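Local atomic coordinates of complement factor MASP-3 (Homo sapiens, PDB entry 3DEM), a protein that acts as a serine protease of the complement system and, through its CUB1-EGF-CUB2 region, interacts with mannan-binding lectin and ficolins. Residues Glu201-Leu207 with Ile249-Ser255; Cys166-Thr172 with Glu192-Glu198. All coordinates share one frame; numbering follows the deposited sequence.

In the fold
Both contacts belong to the second CUB domain, a beta sandwich of two antiparallel sheets. Contact 1 joins strands 205-209 and 249-250 of one sheet. Contact 2 lines an outermost strand, 192-198, of the other sheet with the chain entering the domain. Strands 192-198 and 205-209 are consecutive, and contact 2 closes before contact 1 opens. The contact centres lie about 16 Å apart. They meet at Ile-197, where its CD1 lies 3.9 Å from Leu-207 CD2 and its CG2 4.1 Å from Val-205 CG2. The nearby bound calcium ion, held by Glu-216, Asp-226, Asp-263 and Ser-265, is about 12 Å from the side chain of Cys-193 in contact 2.

Contact 1: residues Glu201-Leu207 with Ile249-Ser255; sequences EGFMVNL and ISTQSHS
Leu-207 and Ile-249 form an antiparallel hydrogen-bonded pair, and Asn-206 faces Ser-250 in the adjoining non-hydrogen-bonded pair. The ladder joins two strands of one sheet of a CUB beta sandwich. Leu-207 N reaches Ile-249 O at 2.7 Å, and Ile-249 N returns the bond to Leu-207 O at 2.9 Å. The two side chains of this pair touch through their CB atoms, 4.2 Å apart. Both also meet Ile-230 of strand 227-232, which belongs to the facing sheet, so the pair faces the other sheet of the sandwich. Leu-207 is buried there.

Beyond the ladder the 249-255 chain turns, but Val-205 keeps hold of it. Val-205 N donates to Ser-253 O at 2.8 Å, while Val-205 O takes two bonds from Thr-251. Thr-251 N gives one, at 3.0 Å. The hydroxyl gives the other, with Thr-251 OG1 2.6 Å from Val-205 O, in the carbonyl plane and on a lone pair. Thr-251 OG1 sits between its own N and carbonyl carbon, with chi1 78°, and also accepts from Ser-253 N to form an ST turn. The same hydroxyl thus shapes the turn and ties it to the neighbouring strand.

The side chain of Met-204 crosses that of Gln-252 at an angle, its CG 3.5 Å from Gln-252 CA. Val-205 turns its side chain the other way, and its CG2 lies 3.2 Å from Ser-253 O.

Contact 2: residues Cys166-Thr172 with Glu192-Glu198; sequences CSDNLFT and ECLYTIE
The ring of Tyr-195 has Cys-166 O over one face, 4.0 Å above its plane and shifted toward the rim. The Asn-169 amide approaches the ring obliquely, its plane only 16° from that of the ring, and its ND2 lies 3.6 Å from Tyr-195 CD1. Trp-271, outside the two segments, meets the Tyr-195 ring with its own nearly perpendicular. The Phe-171 ring has Thr-196 O at its edge, in plane and nearest to CD2.

The amide of Asn-169 stands in for a peptide group. Its OD1 accepts from Thr-196 N at 3.0 Å, in the carbonyl plane, and its ND2 donates to Leu-194 O at 2.9 Å. With chi1 61°, CG sits between the backbone N and the carbonyl carbon, and the amide points at the strand. These two bonds fix the rotation of the amide.

Further on, the backbone takes over. Phe-171 N binds Thr-196 O at 2.8 Å, and Glu-198 N binds Phe-171 O at 2.9 Å, a single bridge of parallel type around Ile-197. Leu-170 CD1 packs crosswise on Glu-198 CG.

At the other end, Ser-167 OG accepts from Leu-194 N at 2.9 Å. A water also links Cys-166 N, Ser-167 OG and Glu-192 O. Beside it, the Cys-166 to Cys-193 disulfide, with chi3 -83°, joins the two segments covalently. A disulfide tying the start of the domain to an edge strand of the sandwich is a familiar feature of CUB domains.

Contact 1: residues Glu201-Leu207 with Ile249-Ser255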
loop_
_atom_site.group_PDB
_atom_site.type_symbol
_atom_site.label_atom_id
_atom_site.label_comp_id
_atom_site.label_asym_id
_atom_site.label_seq_id
_atom_site.Cartn_x
_atom_site.Cartn_y
_atom_site.Cartn_z
ATOM N N GLU A 201 -54.378 34.311 11.746
ATOM C CA GLU A 201 -55.625 33.769 12.271
ATOM C C GLU A 201 -56.758 33.900 11.259
ATOM O O GLU A 201 -56.979 34.975 10.699
ATOM C CB GLU A 201 -56.000 34.502 13.564
ATOM C CG GLU A 201 -57.198 33.917 14.313
ATOM C CD GLU A 201 -56.912 32.536 14.887
ATOM O OE1 GLU A 201 -55.947 31.875 14.431
ATOM O OE2 GLU A 201 -57.656 32.109 15.796
ATOM N N GLY A 202 -57.477 32.806 11.027
ATOM C CA GLY A 202 -58.634 32.839 10.141
ATOM C C GLY A 202 -58.380 32.292 8.750
ATOM O O GLY A 202 -59.314 32.125 7.964
ATOM N N PHE A 203 -57.116 32.025 8.434
ATOM C CA PHE A 203 -56.769 31.354 7.184
ATOM C C PHE A 203 -56.767 29.856 7.407
ATOM O O PHE A 203 -56.406 29.387 8.479
ATOM C CB PHE A 203 -55.401 31.804 6.673
ATOM C CG PHE A 203 -55.407 33.169 6.051
ATOM C CD1 PHE A 203 -56.120 33.410 4.893
ATOM C CD2 PHE A 203 -54.694 34.209 6.620
ATOM C CE1 PHE A 203 -56.133 34.667 4.319
ATOM C CE2 PHE A 203 -54.701 35.471 6.049
ATOM C CZ PHE A 203 -55.421 35.699 4.898
ATOM N N MET A 204 -57.179 29.106 6.395
ATOM C CA MET A 204 -57.217 27.656 6.488
ATOM C C MET A 204 -56.375 27.050 5.380
ATOM O O MET A 204 -56.566 27.355 4.202
ATOM C CB MET A 204 -58.660 27.154 6.423
ATOM C CG MET A 204 -59.464 27.439 7.694
ATOM S SD MET A 204 -61.217 27.076 7.501
ATOM C CE MET A 204 -61.164 25.940 6.111
ATOM N N VAL A 205 -55.438 26.189 5.760
ATOM C CA VAL A 205 -54.453 25.679 4.824
ATOM C C VAL A 205 -54.935 24.431 4.105
ATOM O O VAL A 205 -55.311 23.445 4.735
ATOM C CB VAL A 205 -53.121 25.358 5.531
ATOM C CG1 VAL A 205 -52.095 24.823 4.528
ATOM C CG2 VAL A 205 -52.596 26.590 6.242
ATOM N N ASN A 206 -54.923 24.481 2.778
ATOM C CA ASN A 206 -55.178 23.299 1.974
ATOM C C ASN A 206 -53.858 22.757 1.423
ATOM O O ASN A 206 -53.000 23.515 0.973
ATOM C CB ASN A 206 -56.189 23.597 0.861
ATOM C CG ASN A 206 -57.534 24.109 1.404
ATOM O OD1 ASN A 206 -57.873 23.910 2.582
ATOM N ND2 ASN A 206 -58.304 24.773 0.543
ATOM N N LEU A 207 -53.692 21.442 1.485
ATOM C CA LEU A 207 -52.462 20.807 1.028
ATOM C C LEU A 207 -52.758 19.931 -0.166
ATOM O O LEU A 207 -53.790 19.267 -0.224
ATOM C CB LEU A 207 -51.840 19.949 2.130
ATOM C CG LEU A 207 -51.465 20.622 3.450
ATOM C CD1 LEU A 207 -51.059 19.572 4.474
ATOM C CD2 LEU A 207 -50.350 21.638 3.247
ATOM N N ILE A 249 -55.529 17.521 1.244
ATOM C CA ILE A 249 -55.946 17.706 2.625
ATOM C C ILE A 249 -56.435 19.128 2.880
ATOM O O ILE A 249 -55.666 20.088 2.765
ATOM C CB ILE A 249 -54.799 17.365 3.594
ATOM C CG1 ILE A 249 -54.453 15.878 3.480
ATOM C CG2 ILE A 249 -55.161 17.742 5.031
ATOM C CD1 ILE A 249 -53.112 15.509 4.097
ATOM N N SER A 250 -57.715 19.252 3.218
ATOM C CA SER A 250 -58.285 20.533 3.616
ATOM C C SER A 250 -58.284 20.668 5.138
ATOM O O SER A 250 -59.094 20.044 5.827
ATOM C CB SER A 250 -59.714 20.669 3.087
ATOM O OG SER A 250 -59.744 20.561 1.674
ATOM N N THR A 251 -57.372 21.477 5.665
ATOM C CA THR A 251 -57.354 21.748 7.097
ATOM C C THR A 251 -58.284 22.913 7.412
ATOM O O THR A 251 -58.752 23.619 6.509
ATOM C CB THR A 251 -55.924 22.054 7.621
ATOM O OG1 THR A 251 -55.553 23.398 7.290
ATOM C CG2 THR A 251 -54.903 21.087 7.023
ATOM N N GLN A 252 -58.580 23.089 8.692
ATOM C CA GLN A 252 -59.356 24.228 9.149
ATOM C C GLN A 252 -58.409 25.078 9.980
ATOM O O GLN A 252 -58.816 25.749 10.925
ATOM C CB GLN A 252 -60.548 23.764 9.984
ATOM C CG GLN A 252 -61.419 22.719 9.289
ATOM C CD GLN A 252 -62.096 23.256 8.035
ATOM O OE1 GLN A 252 -61.780 22.834 6.915
ATOM N NE2 GLN A 252 -63.021 24.199 8.215
ATOM N N SER A 253 -57.136 25.043 9.605
ATOM C CA SER A 253 -56.081 25.599 10.432
ATOM C C SER A 253 -55.198 26.566 9.661
ATOM O O SER A 253 -54.942 26.374 8.474
ATOM C CB SER A 253 -55.226 24.464 10.997
ATOM O OG SER A 253 -54.285 24.950 11.939
ATOM N N HIS A 254 -54.733 27.607 10.347
ATOM C CA HIS A 254 -53.827 28.565 9.736
ATOM C C HIS A 254 -52.382 28.119 9.915
ATOM O O HIS A 254 -51.466 28.744 9.390
ATOM C CB HIS A 254 -54.020 29.948 10.341
ATOM C CG HIS A 254 -53.805 29.989 11.817
ATOM N ND1 HIS A 254 -52.551 30.061 12.385
ATOM C CD2 HIS A 254 -54.684 29.963 12.845
ATOM C CE1 HIS A 254 -52.667 30.078 13.700
ATOM N NE2 HIS A 254 -53.950 30.021 14.005
ATOM N N SER A 255 -52.182 27.040 10.662
ATOM C CA SER A 255 -50.843 26.518 10.882
ATOM C C SER A 255 -50.772 25.002 10.741
ATOM O O SER A 255 -51.657 24.279 11.201
ATOM C CB SER A 255 -50.331 26.924 12.258
ATOM O OG SER A 255 -51.134 26.341 13.262
#

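Contact 2: residues Cys166-Thr172 with Glu192-Glu198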
loop_
_atom_site.group_PDB
_atom_site.type_symbol
_atom_site.label_atom_id
_atom_site.label_comp_id
_atom_site.label_asym_id
_atom_site.label_seq_id
_atom_site.Cartn_x
_atom_site.Cartn_y
_atom_site.Cartn_z
ATOM N N CYS A 166 -32.742 20.254 7.447
ATOM C CA CYS A 166 -33.866 20.582 6.570
ATOM C C CYS A 166 -35.060 21.138 7.356
ATOM O O CYS A 166 -36.215 20.902 6.998
ATOM C CB CYS A 166 -34.281 19.343 5.756
ATOM S SG CYS A 166 -34.341 17.810 6.737
ATOM N N SER A 167 -34.773 21.882 8.419
ATOM C CA SER A 167 -35.821 22.379 9.301
ATOM C C SER A 167 -35.817 23.891 9.468
ATOM O O SER A 167 -36.705 24.442 10.115
ATOM C CB SER A 167 -35.717 21.714 10.673
ATOM O OG SER A 167 -35.945 20.318 10.568
ATOM N N ASP A 168 -34.813 24.557 8.906
ATOM C CA ASP A 168 -34.707 26.011 9.032
ATOM C C ASP A 168 -35.615 26.727 8.048
ATOM O O ASP A 168 -35.150 27.378 7.120
ATOM C CB ASP A 168 -33.257 26.471 8.860
ATOM C CG ASP A 168 -32.409 26.161 10.071
ATOM O OD1 ASP A 168 -32.931 25.504 11.001
ATOM O OD2 ASP A 168 -31.225 26.569 10.104
ATOM N N ASN A 169 -36.919 26.600 8.262
ATOM C CA ASN A 169 -37.895 27.176 7.354
ATOM C C ASN A 169 -39.126 27.692 8.090
ATOM O O ASN A 169 -39.364 27.354 9.251
ATOM C CB ASN A 169 -38.308 26.136 6.317
ATOM C CG ASN A 169 -38.962 24.916 6.953
ATOM O OD1 ASN A 169 -40.089 24.990 7.441
ATOM N ND2 ASN A 169 -38.252 23.791 6.956
ATOM N N LEU A 170 -39.900 28.516 7.399
ATOM C CA LEU A 170 -41.165 29.015 7.910
ATOM C C LEU A 170 -41.910 29.631 6.744
ATOM O O LEU A 170 -41.490 30.653 6.206
ATOM C CB LEU A 170 -40.952 30.042 9.029
ATOM C CG LEU A 170 -42.228 30.630 9.648
ATOM C CD1 LEU A 170 -43.054 29.549 10.327
ATOM C CD2 LEU A 170 -41.919 31.755 10.619
ATOM N N PHE A 171 -42.996 28.983 6.338
ATOM C CA PHE A 171 -43.793 29.439 5.210
ATOM C C PHE A 171 -44.961 30.289 5.703
ATOM O O PHE A 171 -45.830 29.803 6.427
ATOM C CB PHE A 171 -44.276 28.241 4.393
ATOM C CG PHE A 171 -43.158 27.425 3.802
ATOM C CD1 PHE A 171 -42.726 27.650 2.500
ATOM C CD2 PHE A 171 -42.529 26.440 4.551
ATOM C CE1 PHE A 171 -41.699 26.900 1.951
ATOM C CE2 PHE A 171 -41.491 25.688 4.011
ATOM C CZ PHE A 171 -41.077 25.922 2.702
ATOM N N THR A 172 -44.962 31.563 5.324
ATOM C CA THR A 172 -45.955 32.509 5.824
ATOM C C THR A 172 -46.790 33.129 4.717
ATOM O O THR A 172 -47.775 33.822 4.983
ATOM C CB THR A 172 -45.298 33.652 6.604
ATOM O OG1 THR A 172 -44.393 34.355 5.744
ATOM C CG2 THR A 172 -44.541 33.114 7.805
ATOM N N GLU A 192 -34.378 14.308 9.397
ATOM C CA GLU A 192 -35.577 14.615 10.152
ATOM C C GLU A 192 -35.965 16.053 9.829
ATOM O O GLU A 192 -35.457 16.990 10.442
ATOM C CB GLU A 192 -35.261 14.473 11.635
ATOM C CG GLU A 192 -36.438 14.613 12.579
ATOM C CD GLU A 192 -36.047 14.212 13.991
ATOM O OE1 GLU A 192 -36.507 13.143 14.442
ATOM O OE2 GLU A 192 -35.244 14.930 14.628
ATOM N N CYS A 193 -36.851 16.215 8.851
ATOM C CA CYS A 193 -37.207 17.532 8.337
ATOM C C CYS A 193 -38.498 18.044 8.944
ATOM O O CYS A 193 -39.507 17.336 8.960
ATOM C CB CYS A 193 -37.356 17.483 6.812
ATOM S SG CYS A 193 -35.934 16.773 5.973
ATOM N N LEU A 194 -38.457 19.278 9.433
ATOM C CA LEU A 194 -39.630 19.942 9.990
ATOM C C LEU A 194 -39.977 21.141 9.117
ATOM O O LEU A 194 -39.232 22.126 9.090
ATOM C CB LEU A 194 -39.355 20.408 11.421
ATOM C CG LEU A 194 -38.976 19.327 12.440
ATOM C CD1 LEU A 194 -38.448 19.937 13.735
ATOM C CD2 LEU A 194 -40.150 18.389 12.736
ATOM N N TYR A 195 -41.095 21.039 8.398
ATOM C CA TYR A 195 -41.598 22.132 7.581
ATOM C C TYR A 195 -42.797 22.769 8.265
ATOM O O TYR A 195 -43.761 22.080 8.616
ATOM C CB TYR A 195 -42.006 21.627 6.202
ATOM C CG TYR A 195 -40.932 20.842 5.490
ATOM C CD1 TYR A 195 -39.968 21.481 4.721
ATOM C CD2 TYR A 195 -40.892 19.450 5.575
ATOM C CE1 TYR A 195 -38.990 20.754 4.058
ATOM C CE2 TYR A 195 -39.920 18.720 4.927
ATOM C CZ TYR A 195 -38.974 19.373 4.174
ATOM O OH TYR A 195 -38.008 18.640 3.526
ATOM N N THR A 196 -42.745 24.084 8.442
ATOM C CA THR A 196 -43.774 24.781 9.200
ATOM C C THR A 196 -44.503 25.843 8.387
ATOM O O THR A 196 -43.883 26.773 7.859
ATOM C CB THR A 196 -43.166 25.436 10.452
ATOM O OG1 THR A 196 -42.388 24.465 11.151
ATOM C CG2 THR A 196 -44.252 25.967 11.373
ATOM N N ILE A 197 -45.821 25.693 8.287
ATOM C CA ILE A 197 -46.655 26.685 7.635
ATOM C C ILE A 197 -47.363 27.467 8.734
ATOM O O ILE A 197 -48.035 26.880 9.590
ATOM C CB ILE A 197 -47.681 26.044 6.670
ATOM C CG1 ILE A 197 -46.970 25.161 5.635
ATOM C CG2 ILE A 197 -48.524 27.127 5.975
ATOM C CD1 ILE A 197 -47.908 24.317 4.803
ATOM N N GLU A 198 -47.173 28.782 8.743
ATOM C CA GLU A 198 -47.819 29.643 9.724
ATOM C C GLU A 198 -48.491 30.815 9.033
ATOM O O GLU A 198 -47.814 31.722 8.558
ATOM C CB GLU A 198 -46.790 30.190 10.712
ATOM C CG GLU A 198 -46.214 29.162 11.654
ATOM C CD GLU A 198 -46.721 29.324 13.071
ATOM O OE1 GLU A 198 -47.720 30.070 13.258
ATOM O OE2 GLU A 198 -46.112 28.716 13.989
HETATM O O HOH W 1 -33.415 18.892 9.862
#